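Local coordinates for protein carboxypeptidase A (Helicoverpa armigera, PDB 1JQG) that probably removes C-terminal residues from peptides as a zinc-dependent M14 carboxypeptidase, made in the insect mid-gut as a proenzyme, at residues V141-E146 with T163-D168; K157-S162 with Y193-L198. All coordinates share one frame; numbering follows the deposited sequence.

Contact 1: V141-E146 with T163-D168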
loop_
_atom_site.group_PDB
_atom_site.type_symbol
_atom_site.label_atom_id
_atom_site.label_comp_id
_atom_site.label_asym_id
_atom_site.label_seq_id
_atom_site.Cartn_x
_atom_site.Cartn_y
_atom_site.Cartn_z
ATOM N N VAL A 141 -18.756 -17.611 9.866
ATOM C CA VAL A 141 -17.967 -16.411 10.123
ATOM C C VAL A 141 -17.517 -15.635 8.898
ATOM O O VAL A 141 -17.336 -14.432 9.001
ATOM C CB VAL A 141 -16.743 -16.752 10.988
ATOM C CG1 VAL A 141 -17.118 -17.347 12.347
ATOM C CG2 VAL A 141 -15.827 -17.697 10.225
ATOM N N VAL A 142 -17.382 -16.304 7.756
ATOM C CA VAL A 142 -16.873 -15.711 6.538
ATOM C C VAL A 142 -18.027 -15.486 5.554
ATOM O O VAL A 142 -18.825 -16.382 5.271
ATOM C CB VAL A 142 -15.757 -16.559 5.870
ATOM C CG1 VAL A 142 -15.364 -15.969 4.541
ATOM C CG2 VAL A 142 -14.520 -16.637 6.750
ATOM N N THR A 143 -18.044 -14.381 4.884
ATOM C CA THR A 143 -18.989 -13.949 3.907
ATOM C C THR A 143 -18.226 -13.183 2.808
ATOM O O THR A 143 -17.615 -12.128 3.032
ATOM C CB THR A 143 -20.069 -12.996 4.478
ATOM O OG1 THR A 143 -20.885 -13.629 5.450
ATOM C CG2 THR A 143 -20.985 -12.502 3.380
ATOM N N VAL A 144 -18.138 -13.792 1.634
ATOM C CA VAL A 144 -17.449 -13.186 0.503
ATOM C C VAL A 144 -18.453 -12.283 -0.212
ATOM O O VAL A 144 -19.624 -12.607 -0.397
ATOM C CB VAL A 144 -16.840 -14.233 -0.424
ATOM C CG1 VAL A 144 -17.899 -15.082 -1.119
ATOM C CG2 VAL A 144 -15.884 -13.591 -1.429
ATOM N N VAL A 145 -18.020 -11.052 -0.516
ATOM C CA VAL A 145 -18.870 -10.108 -1.241
ATOM C C VAL A 145 -18.095 -9.373 -2.323
ATOM O O VAL A 145 -16.980 -8.941 -2.109
ATOM C CB VAL A 145 -19.567 -9.176 -0.257
ATOM C CG1 VAL A 145 -18.708 -8.866 0.966
ATOM C CG2 VAL A 145 -19.994 -7.832 -0.852
ATOM N N GLU A 146 -18.655 -9.213 -3.496
ATOM C CA GLU A 146 -18.176 -8.398 -4.568
ATOM C C GLU A 146 -18.559 -6.936 -4.386
ATOM O O GLU A 146 -19.721 -6.574 -4.544
ATOM C CB GLU A 146 -18.794 -8.839 -5.923
ATOM C CG GLU A 146 -18.190 -8.102 -7.114
ATOM C CD GLU A 146 -18.826 -8.517 -8.418
ATOM O OE1 GLU A 146 -18.360 -9.508 -9.014
ATOM O OE2 GLU A 146 -19.784 -7.851 -8.865
ATOM N N THR A 163 -18.702 -13.271 13.693
ATOM C CA THR A 163 -19.391 -14.361 14.379
ATOM C C THR A 163 -20.870 -14.014 14.556
ATOM O O THR A 163 -21.765 -14.837 14.808
ATOM C CB THR A 163 -18.814 -14.657 15.780
ATOM O OG1 THR A 163 -18.914 -13.424 16.497
ATOM C CG2 THR A 163 -17.378 -15.127 15.773
ATOM N N THR A 164 -21.196 -12.741 14.419
ATOM C CA THR A 164 -22.582 -12.280 14.511
ATOM C C THR A 164 -23.129 -11.805 13.175
ATOM O O THR A 164 -24.130 -11.095 13.057
ATOM C CB THR A 164 -22.705 -11.117 15.516
ATOM O OG1 THR A 164 -21.681 -10.166 15.154
ATOM C CG2 THR A 164 -22.536 -11.663 16.921
ATOM N N ASN A 165 -22.463 -12.165 12.091
ATOM C CA ASN A 165 -22.844 -11.781 10.748
ATOM C C ASN A 165 -23.159 -10.305 10.570
ATOM O O ASN A 165 -24.155 -9.894 9.940
ATOM C CB ASN A 165 -24.036 -12.657 10.346
ATOM C CG ASN A 165 -24.384 -12.535 8.869
ATOM O OD1 ASN A 165 -23.508 -12.614 7.996
ATOM N ND2 ASN A 165 -25.673 -12.305 8.604
ATOM N N PHE A 166 -22.329 -9.421 11.136
ATOM C CA PHE A 166 -22.536 -7.986 11.080
ATOM C C PHE A 166 -23.897 -7.506 11.566
ATOM O O PHE A 166 -24.331 -6.411 11.164
ATOM C CB PHE A 166 -22.262 -7.504 9.639
ATOM C CG PHE A 166 -20.805 -7.231 9.364
ATOM C CD1 PHE A 166 -19.870 -8.258 9.451
ATOM C CD2 PHE A 166 -20.342 -5.978 9.023
ATOM C CE1 PHE A 166 -18.528 -8.027 9.206
ATOM C CE2 PHE A 166 -18.999 -5.746 8.785
ATOM C CZ PHE A 166 -18.077 -6.769 8.865
ATOM N N GLN A 167 -24.551 -8.276 12.434
ATOM C CA GLN A 167 -25.880 -8.024 12.929
ATOM C C GLN A 167 -25.877 -7.229 14.223
ATOM O O GLN A 167 -26.754 -6.411 14.435
ATOM C CB GLN A 167 -26.604 -9.359 13.150
ATOM C CG GLN A 167 -26.787 -10.193 11.899
ATOM C CD GLN A 167 -27.642 -9.547 10.825
ATOM O OE1 GLN A 167 -27.187 -8.590 10.198
ATOM N NE2 GLN A 167 -28.830 -10.148 10.698
ATOM N N ASP A 168 -24.918 -7.482 15.092
ATOM C CA ASP A 168 -24.809 -6.807 16.373
ATOM C C ASP A 168 -24.044 -5.504 16.142
ATOM O O ASP A 168 -22.807 -5.512 16.091
ATOM C CB ASP A 168 -24.131 -7.692 17.405
ATOM C CG ASP A 168 -24.088 -7.112 18.797
ATOM O OD1 ASP A 168 -23.131 -7.413 19.550
ATOM O OD2 ASP A 168 -25.002 -6.346 19.152
#
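Val-141 and Thr-163 stand with their CA atoms 4.9 Å apart, where the chain entering edge strand 142-149 passes the loop that leaves strand 155-161; just beyond, Thr-164 to Gln-167 form a type I' turn closed by a hydrogen bond of 2.9 Å from Gln-167 N to Thr-164 O. Methyl meets methyl first: Val-141 CG1 comes within 4.1 Å of Thr-163 CG2, the two short side chains crossing obliquely. On Val-141, chi1 of -60° sets CG1 beside the backbone N and opposite the carbonyl carbon. The second touch is polar in composition but not in bonding. Thr-143, whose CB points toward the loop, brings OG1 to 3.8 Å from Asn-165 OD1, and the side chains meet at roughly a right angle. Asn-165 reaches back because its CG lies anti to the backbone N (chi1 -170°). Other bonds fix the two segments: Thr-143 pairs through its backbone with Arg-160, while Thr-164 OG1 is hydrogen-bonded to Lys-171 NZ. The site is the open end of the beta hairpin 142-149/155-161, on the mixed sheet's outermost strand. With 116 Å² buried and no cross-contact hydrogen bond, the chemistry implies a light surface touch, and strand pairing and the turn probably set where the segments lie.

Contact 2: K157-S162 with Y193-L198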
loop_
_atom_site.group_PDB
_atom_site.type_symbol
_atom_site.label_atom_id
_atom_site.label_comp_id
_atom_site.label_asym_id
_atom_site.label_seq_id
_atom_site.Cartn_x
_atom_site.Cartn_y
_atom_site.Cartn_z
ATOM N N LYS A 157 -13.676 -8.450 -4.977
ATOM C CA LYS A 157 -14.385 -8.937 -3.838
ATOM C C LYS A 157 -13.558 -8.836 -2.574
ATOM O O LYS A 157 -12.353 -8.587 -2.544
ATOM C CB LYS A 157 -14.938 -10.339 -4.042
ATOM C CG LYS A 157 -14.013 -11.344 -4.644
ATOM C CD LYS A 157 -14.621 -12.751 -4.627
ATOM C CE LYS A 157 -15.804 -12.803 -5.597
ATOM N NZ LYS A 157 -15.409 -12.830 -7.057
ATOM N N TYR A 158 -14.264 -8.806 -1.431
ATOM C CA TYR A 158 -13.634 -8.595 -0.144
ATOM C C TYR A 158 -14.354 -9.528 0.827
ATOM O O TYR A 158 -15.463 -9.993 0.550
ATOM C CB TYR A 158 -13.688 -7.124 0.307
ATOM C CG TYR A 158 -15.078 -6.560 0.521
ATOM C CD1 TYR A 158 -15.661 -6.481 1.781
ATOM C CD2 TYR A 158 -15.823 -6.127 -0.561
ATOM C CE1 TYR A 158 -16.936 -5.970 1.958
ATOM C CE2 TYR A 158 -17.090 -5.607 -0.400
ATOM C CZ TYR A 158 -17.650 -5.526 0.860
ATOM O OH TYR A 158 -18.916 -4.999 0.957
ATOM N N LEU A 159 -13.780 -9.676 2.024
ATOM C CA LEU A 159 -14.372 -10.520 3.040
ATOM C C LEU A 159 -15.042 -9.704 4.141
ATOM O O LEU A 159 -14.539 -8.701 4.594
ATOM C CB LEU A 159 -13.254 -11.451 3.549
ATOM C CG LEU A 159 -12.823 -12.610 2.667
ATOM C CD1 LEU A 159 -11.940 -13.565 3.465
ATOM C CD2 LEU A 159 -13.984 -13.403 2.092
ATOM N N ARG A 160 -16.068 -10.272 4.755
ATOM C CA ARG A 160 -16.699 -9.736 5.957
ATOM C C ARG A 160 -16.635 -10.813 7.029
ATOM O O ARG A 160 -17.410 -11.767 6.954
ATOM C CB ARG A 160 -18.150 -9.361 5.674
ATOM C CG ARG A 160 -18.304 -8.041 4.922
ATOM C CD ARG A 160 -19.746 -7.533 5.043
ATOM N NE ARG A 160 -20.687 -8.396 4.359
ATOM C CZ ARG A 160 -21.989 -8.318 4.355
ATOM N NH1 ARG A 160 -22.595 -7.356 5.029
ATOM N NH2 ARG A 160 -22.706 -9.216 3.685
ATOM N N ILE A 161 -15.654 -10.753 7.895
ATOM C CA ILE A 161 -15.457 -11.739 8.953
ATOM C C ILE A 161 -16.198 -11.316 10.230
ATOM O O ILE A 161 -16.025 -10.218 10.767
ATOM C CB ILE A 161 -13.946 -11.924 9.242
ATOM C CG1 ILE A 161 -13.212 -12.251 7.942
ATOM C CG2 ILE A 161 -13.790 -12.960 10.344
ATOM C CD1 ILE A 161 -11.721 -12.354 7.885
ATOM N N SER A 162 -17.094 -12.163 10.690
ATOM C CA SER A 162 -17.926 -11.912 11.852
ATOM C C SER A 162 -18.610 -13.162 12.397
ATOM O O SER A 162 -19.230 -13.979 11.708
ATOM C CB SER A 162 -18.990 -10.848 11.525
ATOM O OG SER A 162 -19.860 -10.687 12.650
ATOM N N TYR A 193 -2.457 -12.717 5.878
ATOM C CA TYR A 193 -2.118 -13.338 7.157
ATOM C C TYR A 193 -3.234 -13.048 8.132
ATOM O O TYR A 193 -3.601 -13.919 8.925
ATOM C CB TYR A 193 -0.765 -12.814 7.658
ATOM C CG TYR A 193 -0.148 -13.628 8.768
ATOM C CD1 TYR A 193 0.706 -14.693 8.459
ATOM C CD2 TYR A 193 -0.406 -13.363 10.094
ATOM C CE1 TYR A 193 1.282 -15.458 9.474
ATOM C CE2 TYR A 193 0.172 -14.111 11.094
ATOM C CZ TYR A 193 0.999 -15.162 10.782
ATOM O OH TYR A 193 1.538 -15.884 11.814
ATOM N N ALA A 194 -3.775 -11.826 8.043
ATOM C CA ALA A 194 -4.903 -11.421 8.885
ATOM C C ALA A 194 -6.132 -12.312 8.713
ATOM O O ALA A 194 -6.915 -12.607 9.631
ATOM C CB ALA A 194 -5.254 -9.975 8.631
ATOM N N ILE A 195 -6.412 -12.736 7.482
ATOM C CA ILE A 195 -7.467 -13.695 7.174
ATOM C C ILE A 195 -7.132 -15.051 7.791
ATOM O O ILE A 195 -8.019 -15.789 8.253
ATOM C CB ILE A 195 -7.625 -13.831 5.642
ATOM C CG1 ILE A 195 -8.170 -12.529 5.050
ATOM C CG2 ILE A 195 -8.535 -14.973 5.287
ATOM C CD1 ILE A 195 -8.242 -12.453 3.538
ATOM N N HIS A 196 -5.825 -15.409 7.749
ATOM C CA HIS A 196 -5.377 -16.708 8.220
ATOM C C HIS A 196 -5.557 -16.830 9.719
ATOM O O HIS A 196 -5.971 -17.851 10.252
ATOM C CB HIS A 196 -3.952 -16.977 7.740
ATOM C CG HIS A 196 -3.282 -18.171 8.352
ATOM N ND1 HIS A 196 -2.403 -18.177 9.420
ATOM C CD2 HIS A 196 -3.425 -19.457 7.972
ATOM C CE1 HIS A 196 -2.036 -19.417 9.677
ATOM N NE2 HIS A 196 -2.648 -20.205 8.821
ATOM N N LYS A 197 -5.228 -15.790 10.459
ATOM C CA LYS A 197 -5.381 -15.823 11.929
ATOM C C LYS A 197 -6.806 -15.589 12.415
ATOM O O LYS A 197 -7.152 -16.013 13.497
ATOM C CB LYS A 197 -4.478 -14.795 12.627
ATOM C CG LYS A 197 -2.992 -15.192 12.565
ATOM C CD LYS A 197 -2.872 -16.407 13.486
ATOM C CE LYS A 197 -1.472 -16.995 13.463
ATOM N NZ LYS A 197 -1.463 -18.066 14.526
ATOM N N LEU A 198 -7.652 -14.935 11.606
ATOM C CA LEU A 198 -9.043 -14.727 11.978
ATOM C C LEU A 198 -9.962 -15.859 11.538
ATOM O O LEU A 198 -11.090 -15.969 12.010
ATOM C CB LEU A 198 -9.535 -13.385 11.419
ATOM C CG LEU A 198 -8.880 -12.122 11.931
ATOM C CD1 LEU A 198 -9.358 -10.930 11.116
ATOM C CD2 LEU A 198 -9.167 -11.855 13.400
#
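Ser-162 OG, at the end of segment 157-162, is gripped by three groups: the backbone N-H groups of Thr-164 and Phe-166 and the carboxylate oxygen Asp-212 OD1. One hydroxyl thereby ties the end of strand 155-161 to the loop that follows it and to the start of the neighbouring strand 212-216. Before this polar clasp, the strand turns two aliphatic residues toward helix 187-200. Leu-159 CD1 faces two methyls of Ile-195, CD1 at 3.9 Å and CG2 at 4.1 Å, with the side chains crossing at about a right angle. Ile-195 can offer both branches because CG2 lies anti to its backbone N while CG1 takes the position beside that N and extends on to CD1 (chi2 174°). Two residues along the strand, Ile-161 CD1 approaches Leu-198 CD1 at 4.2 Å; their CA atoms are 7.7 Å apart, the nearest pair between the segments. All four residues are buried, and 188 Å² is covered without any hydrogen bond across. Leu-134 of helix 124-137 touches both Leu-159 and Ile-195, while Trp-410 of helix 402-421 packs on Leu-198, so further helices close around the same apolar layer. A helix laid on a mixed beta sheet through aliphatic side-chain contacts is a common alpha/beta feature, here part of the M14 carboxypeptidase domain.

How the contacts relate
Contacts 1 and 2 have centres 10 Å apart on the same side of the chain's centre, and their segments alternate along the chain: 141-146, 157-162, 163-168, then 193-198. Strands 142-149 and 155-161 are antiparallel neighbours at one edge of the large mixed sheet, and they join the contacts directly through Val-145 O to Tyr-158 N and Val-141 O to Ser-162 N, both 2.8 Å and probable hydrogen bonds. Contact 1 thus marks the surface margin of the sheet, whereas contact 2 is buried between strand 155-161 and helix 187-200. The link between strand 173-178 and that helix carries zinc ligands His-181 and Glu-184, although both contacts themselves lie away from the metal.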